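Local coordinates for serine racemase (PDB 4ECL), which belongs to the alanine racemase family, pairing a TIM-barrel domain with a beta-rich C-terminal domain in a two-chain assembly, at residues F288-I301 against I308-V321. Residues are numbered along the deposited sequence; the frame is centred on the assembly and turned at random.
Sequences FPRNLSCGNSYVLI and IVGKICMDQLAVDV
I308 and I312 reach from 308-321 into the bend of 288-301 and meet F288 there, a worked example of an apolar cluster gathered round one ring between two loop regions. The CD1 methyl of I308 lies at the edge of the F288 ring, 3.8 Å from CE2, while L317 CD2 comes within 3.6 Å of F288 CD2 and L292 CD1 rests on one face. With CG1 anti to the carbonyl carbon (chi1 -62°), I312 sets CD1 against P289 O and L292 CB. Beside this buried cluster, S293 OG works in both directions: it accepts from I312 N at 2.6 Å, nearly straight at 160°, and donates to R290 O at 2.7 Å, tying the end of the 3-10 segment 290-292 to the backbone of I312. The partly exposed side, formed by R290, C294 and K311, is looser. Here K311, bent at chi2 and chi3, passes its CD 3.5 Å from C294 SG; its CE lies 3.4 Å from R290 NH2, and the two like charges, R290 NH2 and K311 NZ, stay 4.3 Å apart. A type I' turn, S293 to N296, is stitched on by C294 N to G310 O and, weakly, G295 N to I308 O, before I308 N donates to S297 O. Further along, V299 and I301, on strand 298-301 of the hairpin with 304-309, pack on V319 of strand 317-320, and I301 also on V321, in the mixed beta sheet of the alanine racemase C-terminal domain.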
loop_
_atom_site.group_PDB
_atom_site.type_symbol
_atom_site.label_atom_id
_atom_site.label_comp_id
_atom_site.label_asym_id
_atom_site.label_seq_id
_atom_site.Cartn_x
_atom_site.Cartn_y
_atom_site.Cartn_z
ATOM N N PHE A 288 0.837 -4.004 -6.281
ATOM C CA PHE A 288 0.216 -4.948 -7.196
ATOM C C PHE A 288 -0.102 -6.203 -6.380
ATOM O O PHE A 288 0.794 -6.959 -6.020
ATOM C CB PHE A 288 1.144 -5.231 -8.383
ATOM C CG PHE A 288 0.462 -5.894 -9.550
ATOM C CD1 PHE A 288 -0.475 -5.207 -10.306
ATOM C CD2 PHE A 288 0.771 -7.205 -9.897
ATOM C CE1 PHE A 288 -1.103 -5.815 -11.377
ATOM C CE2 PHE A 288 0.156 -7.823 -10.966
ATOM C CZ PHE A 288 -0.789 -7.126 -11.709
ATOM N N PRO A 289 -1.386 -6.411 -6.060
ATOM C CA PRO A 289 -1.840 -7.395 -5.063
ATOM C C PRO A 289 -1.320 -8.820 -5.278
ATOM O O PRO A 289 -1.441 -9.372 -6.363
ATOM C CB PRO A 289 -3.360 -7.384 -5.230
ATOM C CG PRO A 289 -3.672 -6.061 -5.851
ATOM C CD PRO A 289 -2.513 -5.731 -6.725
ATOM N N ARG A 290 -0.766 -9.410 -4.226
ATOM C CA ARG A 290 -0.238 -10.765 -4.299
ATOM C C ARG A 290 -1.285 -11.809 -4.710
ATOM O O ARG A 290 -0.943 -12.827 -5.298
ATOM C CB ARG A 290 0.397 -11.147 -2.968
ATOM C CG ARG A 290 1.176 -12.437 -3.010
ATOM C CD ARG A 290 1.874 -12.722 -1.687
ATOM N NE ARG A 290 2.608 -13.979 -1.762
ATOM C CZ ARG A 290 2.097 -15.165 -1.440
ATOM N NH1 ARG A 290 0.844 -15.255 -1.000
ATOM N NH2 ARG A 290 2.843 -16.260 -1.549
ATOM N N ASN A 291 -2.562 -11.558 -4.431
ATOM C CA ASN A 291 -3.596 -12.530 -4.798
ATOM C C ASN A 291 -3.876 -12.583 -6.309
ATOM O O ASN A 291 -4.671 -13.393 -6.783
ATOM C CB ASN A 291 -4.883 -12.326 -3.986
ATOM C CG ASN A 291 -5.583 -11.017 -4.311
ATOM O OD1 ASN A 291 -5.231 -10.332 -5.270
ATOM N ND2 ASN A 291 -6.591 -10.669 -3.513
ATOM N N LEU A 292 -3.206 -11.726 -7.067
ATOM C CA LEU A 292 -3.207 -11.855 -8.526
ATOM C C LEU A 292 -2.258 -12.972 -9.021
ATOM O O LEU A 292 -2.152 -13.219 -10.228
ATOM C CB LEU A 292 -2.839 -10.519 -9.173
ATOM C CG LEU A 292 -3.843 -9.400 -8.905
ATOM C CD1 LEU A 292 -3.392 -8.069 -9.504
ATOM C CD2 LEU A 292 -5.210 -9.813 -9.446
ATOM N N SER A 293 -1.581 -13.635 -8.082
ATOM C CA SER A 293 -0.622 -14.696 -8.386
ATOM C C SER A 293 -1.207 -15.827 -9.234
ATOM O O SER A 293 -2.421 -16.025 -9.267
ATOM C CB SER A 293 -0.052 -15.294 -7.089
ATOM O OG SER A 293 0.915 -14.451 -6.475
ATOM N N CYS A 294 -0.321 -16.548 -9.928
ATOM C CA CYS A 294 -0.644 -17.805 -10.619
ATOM C C CYS A 294 -1.783 -17.761 -11.643
ATOM O O CYS A 294 -2.712 -18.569 -11.570
ATOM C CB CYS A 294 -0.938 -18.907 -9.602
ATOM S SG CYS A 294 0.076 -18.810 -8.129
ATOM N N GLY A 295 -1.700 -16.843 -12.601
ATOM C CA GLY A 295 -2.685 -16.776 -13.666
ATOM C C GLY A 295 -3.942 -15.996 -13.305
ATOM O O GLY A 295 -4.871 -15.873 -14.113
ATOM N N ASN A 296 -3.972 -15.452 -12.094
ATOM C CA ASN A 296 -5.110 -14.642 -11.675
ATOM C C ASN A 296 -5.134 -13.258 -12.320
ATOM O O ASN A 296 -6.047 -12.463 -12.082
ATOM C CB ASN A 296 -5.200 -14.573 -10.153
ATOM C CG ASN A 296 -5.769 -15.838 -9.569
ATOM O OD1 ASN A 296 -6.719 -16.400 -10.113
ATOM N ND2 ASN A 296 -5.180 -16.313 -8.476
ATOM N N SER A 297 -4.124 -12.992 -13.142
ATOM C CA SER A 297 -4.140 -11.871 -14.067
ATOM C C SER A 297 -3.086 -12.102 -15.156
ATOM O O SER A 297 -2.308 -13.062 -15.104
ATOM C CB SER A 297 -3.894 -10.538 -13.349
ATOM O OG SER A 297 -4.497 -9.453 -14.062
ATOM N N TYR A 298 -3.078 -11.223 -16.147
ATOM C CA TYR A 298 -2.070 -11.256 -17.187
ATOM C C TYR A 298 -1.573 -9.832 -17.371
ATOM O O TYR A 298 -2.160 -8.895 -16.845
ATOM C CB TYR A 298 -2.668 -11.790 -18.494
ATOM C CG TYR A 298 -3.900 -11.035 -18.962
ATOM C CD1 TYR A 298 -3.779 -9.864 -19.695
ATOM C CD2 TYR A 298 -5.182 -11.494 -18.665
ATOM C CE1 TYR A 298 -4.897 -9.168 -20.125
ATOM C CE2 TYR A 298 -6.308 -10.801 -19.089
ATOM C CZ TYR A 298 -6.156 -9.640 -19.818
ATOM O OH TYR A 298 -7.258 -8.936 -20.248
ATOM N N VAL A 299 -0.492 -9.652 -18.108
ATOM C CA VAL A 299 -0.109 -8.297 -18.456
ATOM C C VAL A 299 -0.121 -8.158 -19.969
ATOM O O VAL A 299 -0.248 -9.151 -20.687
ATOM C CB VAL A 299 1.264 -7.935 -17.889
ATOM C CG1 VAL A 299 1.261 -8.078 -16.363
ATOM C CG2 VAL A 299 2.343 -8.821 -18.499
ATOM N N LEU A 300 -0.006 -6.930 -20.458
ATOM C CA LEU A 300 0.075 -6.720 -21.895
ATOM C C LEU A 300 1.510 -6.396 -22.301
ATOM O O LEU A 300 2.132 -5.463 -21.782
ATOM C CB LEU A 300 -0.888 -5.624 -22.361
ATOM C CG LEU A 300 -2.379 -5.854 -22.065
ATOM C CD1 LEU A 300 -3.236 -4.690 -22.577
ATOM C CD2 LEU A 300 -2.878 -7.178 -22.636
ATOM N N ILE A 301 2.035 -7.199 -23.213
ATOM C CA ILE A 301 3.350 -6.950 -23.785
ATOM C C ILE A 301 3.240 -7.093 -25.297
ATOM O O ILE A 301 2.719 -8.096 -25.793
ATOM C CB ILE A 301 4.424 -7.911 -23.247
ATOM C CG1 ILE A 301 4.644 -7.683 -21.748
ATOM C CG2 ILE A 301 5.731 -7.694 -23.997
ATOM C CD1 ILE A 301 5.554 -8.711 -21.082
ATOM N N ILE A 308 0.523 -14.096 -15.696
ATOM C CA ILE A 308 1.459 -14.110 -14.592
ATOM C C ILE A 308 1.726 -15.557 -14.186
ATOM O O ILE A 308 0.795 -16.351 -14.036
ATOM C CB ILE A 308 0.915 -13.318 -13.408
ATOM C CG1 ILE A 308 0.630 -11.876 -13.841
ATOM C CG2 ILE A 308 1.900 -13.372 -12.250
ATOM C CD1 ILE A 308 -0.143 -11.071 -12.821
ATOM N N VAL A 309 2.999 -15.905 -14.032
ATOM C CA VAL A 309 3.369 -17.269 -13.671
ATOM C C VAL A 309 4.003 -17.312 -12.278
ATOM O O VAL A 309 4.843 -16.473 -11.935
ATOM C CB VAL A 309 4.291 -17.908 -14.732
ATOM C CG1 VAL A 309 3.592 -17.935 -16.080
ATOM C CG2 VAL A 309 5.585 -17.139 -14.850
ATOM N N GLY A 310 3.560 -18.269 -11.466
ATOM C CA GLY A 310 4.060 -18.425 -10.113
ATOM C C GLY A 310 3.517 -17.358 -9.179
ATOM O O GLY A 310 2.645 -16.570 -9.557
ATOM N N LYS A 311 4.043 -17.324 -7.960
ATOM C CA LYS A 311 3.603 -16.347 -6.969
ATOM C C LYS A 311 4.207 -14.980 -7.263
ATOM O O LYS A 311 5.306 -14.880 -7.835
ATOM C CB LYS A 311 4.001 -16.794 -5.564
ATOM C CG LYS A 311 3.689 -18.252 -5.267
ATOM C CD LYS A 311 2.187 -18.519 -5.338
ATOM C CE LYS A 311 1.435 -17.866 -4.176
ATOM N NZ LYS A 311 -0.025 -18.206 -4.162
ATOM N N ILE A 312 3.479 -13.933 -6.888
ATOM C CA ILE A 312 3.978 -12.571 -6.989
ATOM C C ILE A 312 4.854 -12.273 -5.784
ATOM O O ILE A 312 4.469 -12.539 -4.657
ATOM C CB ILE A 312 2.825 -11.559 -7.057
ATOM C CG1 ILE A 312 1.985 -11.813 -8.314
ATOM C CG2 ILE A 312 3.369 -10.136 -7.043
ATOM C CD1 ILE A 312 0.818 -10.856 -8.494
ATOM N N CYS A 313 6.047 -11.744 -6.014
ATOM C CA CYS A 313 6.942 -11.473 -4.900
ATOM C C CYS A 313 6.809 -10.039 -4.439
ATOM O O CYS A 313 5.987 -9.286 -4.941
ATOM C CB CYS A 313 8.399 -11.788 -5.270
ATOM S SG CYS A 313 8.616 -13.505 -5.744
HETATM N N MSE A 314 7.621 -9.675 -3.461
HETATM C CA MSE A 314 7.541 -8.356 -2.864
HETATM C C MSE A 314 7.960 -7.271 -3.844
HETATM O O MSE A 314 7.362 -6.192 -3.869
HETATM C CB MSE A 314 8.386 -8.311 -1.593
HETATM C CG MSE A 314 8.511 -6.949 -0.968
HETATM SE SE MSE A 314 9.067 -7.177 0.865
HETATM C CE MSE A 314 9.952 -5.564 1.128
ATOM N N ASP A 315 8.969 -7.558 -4.664
ATOM C CA ASP A 315 9.464 -6.560 -5.615
ATOM C C ASP A 315 9.549 -7.004 -7.079
ATOM O O ASP A 315 10.052 -6.252 -7.916
ATOM C CB ASP A 315 10.837 -6.052 -5.176
ATOM C CG ASP A 315 11.024 -6.117 -3.678
ATOM O OD1 ASP A 315 10.463 -5.247 -2.966
ATOM O OD2 ASP A 315 11.731 -7.045 -3.220
ATOM N N GLN A 316 9.085 -8.210 -7.394
ATOM C CA GLN A 316 9.181 -8.703 -8.764
ATOM C C GLN A 316 8.144 -9.775 -9.004
ATOM O O GLN A 316 7.606 -10.340 -8.050
ATOM C CB GLN A 316 10.577 -9.298 -9.046
ATOM C CG GLN A 316 10.867 -10.585 -8.259
ATOM C CD GLN A 316 12.126 -11.321 -8.724
ATOM O OE1 GLN A 316 12.494 -11.267 -9.893
ATOM N NE2 GLN A 316 12.781 -12.017 -7.802
ATOM N N LEU A 317 7.887 -10.056 -10.277
ATOM C CA LEU A 317 7.026 -11.163 -10.680
ATOM C C LEU A 317 7.430 -11.673 -12.068
ATOM O O LEU A 317 8.328 -11.111 -12.706
ATOM C CB LEU A 317 5.544 -10.760 -10.640
ATOM C CG LEU A 317 5.007 -9.605 -11.484
ATOM C CD1 LEU A 317 4.687 -10.056 -12.914
ATOM C CD2 LEU A 317 3.775 -9.043 -10.815
ATOM N N ALA A 318 6.778 -12.741 -12.520
ATOM C CA ALA A 318 7.126 -13.375 -13.780
ATOM C C ALA A 318 5.910 -13.554 -14.694
ATOM O O ALA A 318 4.820 -13.901 -14.235
ATOM C CB ALA A 318 7.787 -14.716 -13.516
ATOM N N VAL A 319 6.094 -13.323 -15.989
ATOM C CA VAL A 319 5.012 -13.557 -16.942
ATOM C C VAL A 319 5.455 -14.433 -18.098
ATOM O O VAL A 319 6.648 -14.543 -18.406
ATOM C CB VAL A 319 4.410 -12.256 -17.485
ATOM C CG1 VAL A 319 3.735 -11.463 -16.355
ATOM C CG2 VAL A 319 5.471 -11.433 -18.167
ATOM N N ASP A 320 4.477 -15.058 -18.741
ATOM C CA ASP A 320 4.732 -16.027 -19.798
ATOM C C ASP A 320 4.733 -15.328 -21.150
ATOM O O ASP A 320 3.708 -14.816 -21.581
ATOM C CB ASP A 320 3.620 -17.069 -19.760
ATOM C CG ASP A 320 3.949 -18.308 -20.545
ATOM O OD1 ASP A 320 4.866 -18.263 -21.395
ATOM O OD2 ASP A 320 3.276 -19.332 -20.309
ATOM N N VAL A 321 5.877 -15.296 -21.822
ATOM C CA VAL A 321 5.951 -14.654 -23.139
ATOM C C VAL A 321 6.284 -15.645 -24.250
ATOM O O VAL A 321 6.769 -15.257 -25.315
ATOM C CB VAL A 321 6.935 -13.459 -23.150
ATOM C CG1 VAL A 321 6.399 -12.334 -22.263
ATOM C CG2 VAL A 321 8.315 -13.888 -22.691
#